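Local coordinates for 231aa long hypothetical protein-L-isoaspartate O-methyltransferase (Sulfolobus tokodaii, PDB 1VBF) that probably methylates L-isoaspartyl residues of damaged proteins, with S-adenosyl-L-methionine as methyl donor, as a step in their repair or degradation, at residues B[9-13]-B[14-18]; B[28-31]-B[32-35]; B[54-57]-B[58-62]. All coordinates share one frame; numbering follows the deposited sequence.

Interaction 1: B[9-13]-B[14-18]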
loop_
_atom_site.group_PDB
_atom_site.type_symbol
_atom_site.label_atom_id
_atom_site.label_comp_id
_atom_site.label_asym_id
_atom_site.label_seq_id
_atom_site.Cartn_x
_atom_site.Cartn_y
_atom_site.Cartn_z
ATOM N N ARG B 9 37.035 18.661 5.810
ATOM C CA ARG B 9 38.000 17.813 5.118
ATOM C C ARG B 9 37.527 17.488 3.689
ATOM O O ARG B 9 38.319 17.427 2.741
ATOM C CB ARG B 9 38.164 16.508 5.904
ATOM C CG ARG B 9 39.586 16.032 6.051
ATOM C CD ARG B 9 39.645 14.607 6.589
ATOM N NE ARG B 9 39.322 13.609 5.565
ATOM C CZ ARG B 9 39.468 12.291 5.718
ATOM N NH1 ARG B 9 39.933 11.793 6.860
ATOM N NH2 ARG B 9 39.163 11.470 4.719
ATOM N N LYS B 10 36.221 17.277 3.560
ATOM C CA LYS B 10 35.594 16.929 2.294
ATOM C C LYS B 10 35.468 18.063 1.275
ATOM O O LYS B 10 35.399 17.794 0.078
ATOM C CB LYS B 10 34.186 16.389 2.551
ATOM C CG LYS B 10 34.077 15.106 3.353
ATOM C CD LYS B 10 32.612 14.915 3.745
ATOM C CE LYS B 10 32.240 13.455 3.938
ATOM N NZ LYS B 10 30.748 13.286 3.950
ATOM N N ILE B 11 35.409 19.313 1.738
ATOM C CA ILE B 11 35.245 20.446 0.829
ATOM C C ILE B 11 36.335 20.589 -0.245
ATOM O O ILE B 11 37.513 20.762 0.052
ATOM C CB ILE B 11 35.098 21.772 1.620
ATOM C CG1 ILE B 11 33.888 21.653 2.547
ATOM C CG2 ILE B 11 35.015 22.995 0.651
ATOM C CD1 ILE B 11 33.719 22.814 3.448
ATOM N N LYS B 12 35.897 20.517 -1.501
ATOM C CA LYS B 12 36.759 20.601 -2.669
ATOM C C LYS B 12 37.037 22.027 -3.143
ATOM O O LYS B 12 37.990 22.268 -3.872
ATOM C CB LYS B 12 36.129 19.810 -3.816
ATOM C CG LYS B 12 36.777 18.477 -4.127
ATOM C CD LYS B 12 36.559 17.470 -3.032
ATOM C CE LYS B 12 37.455 16.261 -3.236
ATOM N NZ LYS B 12 37.217 15.221 -2.192
ATOM N N THR B 13 36.197 22.977 -2.755
ATOM C CA THR B 13 36.401 24.360 -3.169
ATOM C C THR B 13 37.067 25.118 -2.028
ATOM O O THR B 13 36.457 25.385 -0.999
ATOM C CB THR B 13 35.057 25.012 -3.536
ATOM O OG1 THR B 13 34.531 24.364 -4.694
ATOM C CG2 THR B 13 35.221 26.495 -3.817
ATOM N N GLN B 14 38.336 25.445 -2.217
ATOM C CA GLN B 14 39.105 26.141 -1.195
ATOM C C GLN B 14 38.399 27.336 -0.578
ATOM O O GLN B 14 38.446 27.517 0.633
ATOM C CB GLN B 14 40.472 26.583 -1.754
ATOM C CG GLN B 14 41.462 27.011 -0.674
ATOM C CD GLN B 14 41.456 26.060 0.525
ATOM O OE1 GLN B 14 41.300 24.846 0.369
ATOM N NE2 GLN B 14 41.633 26.610 1.727
ATOM N N GLU B 15 37.750 28.152 -1.405
ATOM C CA GLU B 15 37.047 29.340 -0.922
ATOM C C GLU B 15 35.904 28.967 0.031
ATOM O O GLU B 15 35.688 29.627 1.048
ATOM C CB GLU B 15 36.518 30.144 -2.103
ATOM C CG GLU B 15 37.566 30.452 -3.173
ATOM C CD GLU B 15 37.789 29.299 -4.180
ATOM O OE1 GLU B 15 38.253 28.198 -3.785
ATOM O OE2 GLU B 15 37.498 29.507 -5.383
ATOM N N LEU B 16 35.188 27.896 -0.301
ATOM C CA LEU B 16 34.092 27.411 0.527
ATOM C C LEU B 16 34.663 26.896 1.845
ATOM O O LEU B 16 34.085 27.076 2.908
ATOM C CB LEU B 16 33.364 26.264 -0.188
ATOM C CG LEU B 16 31.866 26.046 0.099
ATOM C CD1 LEU B 16 31.626 24.556 0.121
ATOM C CD2 LEU B 16 31.418 26.677 1.425
ATOM N N ALA B 17 35.806 26.236 1.748
ATOM C CA ALA B 17 36.480 25.678 2.909
ATOM C C ALA B 17 36.741 26.784 3.933
ATOM O O ALA B 17 36.496 26.620 5.136
ATOM C CB ALA B 17 37.804 25.006 2.475
ATOM N N GLU B 18 37.212 27.921 3.442
ATOM C CA GLU B 18 37.501 29.041 4.319
ATOM C C GLU B 18 36.258 29.689 4.873
ATOM O O GLU B 18 36.212 29.982 6.067
ATOM C CB GLU B 18 38.369 30.063 3.600
ATOM C CG GLU B 18 39.644 29.432 3.156
ATOM C CD GLU B 18 40.575 30.400 2.510
ATOM O OE1 GLU B 18 40.133 31.145 1.598
ATOM O OE2 GLU B 18 41.761 30.402 2.914
#
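The carboxylate of E15 turns one face to T13. T13 CG2 lies over that face, displaced toward OE1, at 3.5 Å from E15 OE1. The other oxygen, OE2, is farther from the methyl. The two side chains cross at about a right angle. The contact belongs to the short turn between two helices, where helix 4-10 ends, residues 11-13 turn, and helix 14-22 starts. T13 holds the N-cap position of the second helix, but its side chain makes no capping bond, and OG1 is hydrogen-bonded elsewhere. E15 reaches back because CG sits beside its own backbone N (chi1 -51°) and the chain then bends at chi2. A carboxylate at this helix start would probably interact favourably with the helix dipole.

The backbone of T13 starts the helix. A17 N gives a hydrogen bond to T13 O at 2.9 Å. L16 N reaches the same oxygen in a weak bond, with an N-H...O angle of only 118°. T13 CB also rests 4.0 Å from L16 CB.

I11 points toward the new helix on the inner side of the turn. Its CG2 branch lies 3.8 Å from L16 CB and 3.9 Å from A17 CB. CG1 is beside the backbone N and CG2 is anti to it, which turns the CG2 methyl to the new helix. I11 and L16 cross at about a right angle, and both are apolar where they meet.

Helix 56-65 lies against the turn. D64 accepts hydrogen bonds from K12 N on OD2 and from T13 N on OD1. L16 and E15 also touch I91 of helix 83-91. The helix carries on with E18 N bonded to Q14 O at 3.1 Å.

Interaction 2: B[28-31]-B[32-35]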
loop_
_atom_site.group_PDB
_atom_site.type_symbol
_atom_site.label_atom_id
_atom_site.label_comp_id
_atom_site.label_asym_id
_atom_site.label_seq_id
_atom_site.Cartn_x
_atom_site.Cartn_y
_atom_site.Cartn_z
ATOM N N PHE B 28 23.015 31.802 13.403
ATOM C CA PHE B 28 21.820 31.915 12.606
ATOM C C PHE B 28 20.769 30.965 13.115
ATOM O O PHE B 28 19.650 30.950 12.605
ATOM C CB PHE B 28 22.110 31.604 11.159
ATOM C CG PHE B 28 23.171 32.454 10.559
ATOM C CD1 PHE B 28 24.504 32.252 10.893
ATOM C CD2 PHE B 28 22.851 33.416 9.604
ATOM C CE1 PHE B 28 25.510 32.996 10.280
ATOM C CE2 PHE B 28 23.848 34.165 8.986
ATOM C CZ PHE B 28 25.187 33.948 9.322
ATOM N N LEU B 29 21.127 30.171 14.121
ATOM C CA LEU B 29 20.200 29.209 14.711
ATOM C C LEU B 29 19.572 29.721 16.004
ATOM O O LEU B 29 20.238 30.400 16.789
ATOM C CB LEU B 29 20.929 27.892 14.982
ATOM C CG LEU B 29 21.356 27.078 13.757
ATOM C CD1 LEU B 29 22.308 25.977 14.191
ATOM C CD2 LEU B 29 20.132 26.485 13.043
ATOM N N PRO B 30 18.286 29.398 16.246
ATOM C CA PRO B 30 17.564 29.827 17.456
ATOM C C PRO B 30 18.234 29.217 18.689
ATOM O O PRO B 30 19.158 28.411 18.563
ATOM C CB PRO B 30 16.152 29.255 17.264
ATOM C CG PRO B 30 16.063 28.960 15.818
ATOM C CD PRO B 30 17.443 28.511 15.434
ATOM N N GLU B 31 17.751 29.585 19.869
ATOM C CA GLU B 31 18.287 29.085 21.132
ATOM C C GLU B 31 18.158 27.562 21.250
ATOM O O GLU B 31 19.131 26.846 21.523
ATOM C CB GLU B 31 17.535 29.770 22.278
ATOM C CG GLU B 31 17.889 29.317 23.696
ATOM C CD GLU B 31 19.368 29.473 24.010
ATOM O OE1 GLU B 31 20.041 30.279 23.308
ATOM O OE2 GLU B 31 19.847 28.794 24.958
ATOM N N ASN B 32 16.938 27.082 21.052
ATOM C CA ASN B 32 16.609 25.655 21.133
ATOM C C ASN B 32 17.510 24.731 20.297
ATOM O O ASN B 32 17.699 23.573 20.645
ATOM C CB ASN B 32 15.142 25.462 20.713
ATOM C CG ASN B 32 14.825 26.131 19.366
ATOM O OD1 ASN B 32 14.935 27.353 19.223
ATOM N ND2 ASN B 32 14.454 25.331 18.378
ATOM N N LEU B 33 18.074 25.250 19.213
ATOM C CA LEU B 33 18.903 24.455 18.312
ATOM C C LEU B 33 20.407 24.740 18.349
ATOM O O LEU B 33 21.155 24.283 17.483
ATOM C CB LEU B 33 18.414 24.649 16.873
ATOM C CG LEU B 33 17.013 24.176 16.492
ATOM C CD1 LEU B 33 16.698 24.603 15.081
ATOM C CD2 LEU B 33 16.943 22.674 16.601
ATOM N N LYS B 34 20.854 25.483 19.349
ATOM C CA LYS B 34 22.259 25.834 19.443
ATOM C C LYS B 34 23.190 24.629 19.401
ATOM O O LYS B 34 24.258 24.673 18.789
ATOM C CB LYS B 34 22.505 26.622 20.722
ATOM C CG LYS B 34 22.220 25.846 22.016
ATOM C CD LYS B 34 22.629 26.700 23.205
ATOM C CE LYS B 34 22.565 25.954 24.510
ATOM N NZ LYS B 34 22.936 26.887 25.615
ATOM N N ASP B 35 22.789 23.547 20.051
ATOM C CA ASP B 35 23.617 22.358 20.062
ATOM C C ASP B 35 23.717 21.655 18.720
ATOM O O ASP B 35 24.413 20.653 18.611
ATOM C CB ASP B 35 23.114 21.360 21.103
ATOM C CG ASP B 35 23.540 21.727 22.514
ATOM O OD1 ASP B 35 24.371 22.652 22.665
ATOM O OD2 ASP B 35 23.051 21.085 23.470
HETATM O O HOH W 1 19.601 26.757 26.625
#
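A type I beta turn runs from E31 to K34, in the loop between helix 14-22 and strand 45-48. K34 N closes it with a hydrogen bond to E31 O at 3.1 Å. L33 N makes a weak bond to P30 O at 3.4 Å.

On the outer side E31 and K34 lie side by side and point the same way. Their salt bridge is long, 3.7 Å from E31 OE2 to K34 NZ. A water joins the same two groups: it donates to E31 OE2 at 2.6 Å and accepts weakly from K34 NZ. K34 is extended beyond CG, which carries NZ out to the carboxylate.

On the inner side the methyl L33 CD1 packs 4.0 Å from P30 CD, the two side chains side by side. L29 CD2 lies farther off, 4.4 Å from L33 CD1. N32 takes chi1 51°, between its backbone N and carbonyl carbon, and OD1 comes up against P30 CB. Its ND2 bonds to I47 O of the second subunit. An alanine in place of N32 would probably leave that carbonyl without its donor and bare the side of P30.

P30 and N32 each pack on the other residue's counterpart in the second subunit. Within the chain, L29 and L33 rest on L45, and L33 also on I47, of strand 45-48.

Interaction 3: B[54-57]-B[58-62]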
loop_
_atom_site.group_PDB
_atom_site.type_symbol
_atom_site.label_atom_id
_atom_site.label_comp_id
_atom_site.label_asym_id
_atom_site.label_seq_id
_atom_site.Cartn_x
_atom_site.Cartn_y
_atom_site.Cartn_z
ATOM N N THR B 54 17.987 22.883 5.594
ATOM C CA THR B 54 18.665 21.722 5.034
ATOM C C THR B 54 19.774 21.238 5.983
ATOM O O THR B 54 20.386 22.031 6.726
ATOM C CB THR B 54 19.321 22.039 3.693
ATOM O OG1 THR B 54 18.330 22.420 2.738
ATOM C CG2 THR B 54 20.029 20.842 3.176
ATOM N N ALA B 55 20.019 19.933 5.961
ATOM C CA ALA B 55 21.055 19.333 6.776
ATOM C C ALA B 55 22.389 19.930 6.353
ATOM O O ALA B 55 22.651 20.122 5.151
ATOM C CB ALA B 55 21.070 17.853 6.564
ATOM N N LEU B 56 23.234 20.208 7.344
ATOM C CA LEU B 56 24.531 20.801 7.086
ATOM C C LEU B 56 25.347 19.989 6.105
ATOM O O LEU B 56 25.987 20.551 5.201
ATOM C CB LEU B 56 25.332 20.951 8.374
ATOM C CG LEU B 56 26.123 22.252 8.610
ATOM C CD1 LEU B 56 27.304 21.962 9.533
ATOM C CD2 LEU B 56 26.639 22.824 7.316
ATOM N N ASN B 57 25.351 18.671 6.294
ATOM C CA ASN B 57 26.116 17.826 5.399
ATOM C C ASN B 57 25.597 17.985 3.970
ATOM O O ASN B 57 26.369 18.054 3.012
ATOM C CB ASN B 57 26.040 16.371 5.846
ATOM C CG ASN B 57 27.419 15.675 5.816
ATOM O OD1 ASN B 57 28.060 15.547 4.756
ATOM N ND2 ASN B 57 27.883 15.228 6.989
ATOM N N LEU B 58 24.285 18.071 3.819
ATOM C CA LEU B 58 23.717 18.230 2.496
ATOM C C LEU B 58 24.063 19.605 1.926
ATOM O O LEU B 58 24.585 19.701 0.797
ATOM C CB LEU B 58 22.210 18.061 2.559
ATOM C CG LEU B 58 21.607 17.126 1.522
ATOM C CD1 LEU B 58 20.167 17.434 1.430
ATOM C CD2 LEU B 58 22.216 17.328 0.163
ATOM N N GLY B 59 23.759 20.659 2.703
ATOM C CA GLY B 59 24.042 22.035 2.292
ATOM C C GLY B 59 25.471 22.326 1.825
ATOM O O GLY B 59 25.705 22.952 0.777
ATOM N N ILE B 60 26.443 21.869 2.600
ATOM C CA ILE B 60 27.840 22.092 2.249
ATOM C C ILE B 60 28.189 21.350 0.964
ATOM O O ILE B 60 28.975 21.842 0.133
ATOM C CB ILE B 60 28.768 21.639 3.398
ATOM C CG1 ILE B 60 28.391 22.392 4.675
ATOM C CG2 ILE B 60 30.215 21.917 3.044
ATOM C CD1 ILE B 60 28.304 23.911 4.458
ATOM N N PHE B 61 27.604 20.163 0.812
ATOM C CA PHE B 61 27.832 19.369 -0.385
ATOM C C PHE B 61 27.276 20.121 -1.605
ATOM O O PHE B 61 27.928 20.226 -2.640
ATOM C CB PHE B 61 27.156 17.986 -0.260
ATOM C CG PHE B 61 27.218 17.176 -1.521
ATOM C CD1 PHE B 61 28.449 16.777 -2.049
ATOM C CD2 PHE B 61 26.061 16.904 -2.242
ATOM C CE1 PHE B 61 28.525 16.126 -3.288
ATOM C CE2 PHE B 61 26.122 16.252 -3.482
ATOM C CZ PHE B 61 27.357 15.865 -4.008
HETATM N N MSE B 62 26.067 20.652 -1.470
HETATM C CA MSE B 62 25.450 21.394 -2.554
HETATM C C MSE B 62 26.251 22.630 -2.944
HETATM O O MSE B 62 26.523 22.857 -4.131
HETATM C CB MSE B 62 24.033 21.769 -2.164
HETATM C CG MSE B 62 23.191 20.543 -1.871
HETATM SE SE MSE B 62 21.301 20.895 -1.652
HETATM C CE MSE B 62 21.183 20.511 0.229
#
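T54 and L58 meet at the start of helix 56-65. T54 CG2 lies 3.6 Å from L58 CB and 3.8 Å from L58 CD1, the side chains crossing at about a right angle. With OG1 beside the backbone N (chi1 -62°), CG2 stands anti to it and is turned to the helix. A55 CB adds a looser touch, 4.2 Å from L58 CB. Two residues on, L56 and I60 run side by side and point the same way, though the detailed fit of their ends is doubtful.

The backbone sets this spacing. A55 is at the N-cap position, and its O accepts G59 N at 2.7 Å in an almost straight bond of 176°. I60 N bonds to L56 O at 3.0 Å. F61 N bonds to N57 O at 3.3 Å.

Outside the helix, Y84 OH bonds to T54 O, and N57 shares a backbone hydrogen bond with T41. L56 and I60 pack on I7 of helix 4-10 and F20 of helix 14-22. I60 also meets L87 of helix 83-91. T54 touches W141 and F193.

This is the N-terminal start of helix 56-65, where the main-chain i to i+4 bonds begin at the N-cap residue A55. These bonds satisfy the polar backbone. L56 and I60 are buried and both pack on I7 and F20, so this face of the helix meets its neighbours through apolar side chains.

Overall arrangement
From the N terminus the three contacts follow in series; none nests in or crosses another. Interaction 1 closes the short turn between helices 4-10 and 14-22. Interaction 2 closes a tight turn in the loop before strand 45-48, at the face toward the second subunit. Interaction 3 starts helix 56-65, the helix before strand 73-77 of the central sheet. Interactions 1 and 3 touch: I11 CD1 is 3.6 Å from I60 CG2, and L16 CD1 is 3.8 Å from I60 O. They tie the N-terminal helix pair to helix 56-65. Interaction 2 stands apart, its nearest atoms about 8 Å from interaction 3 and about 12 Å from interaction 1.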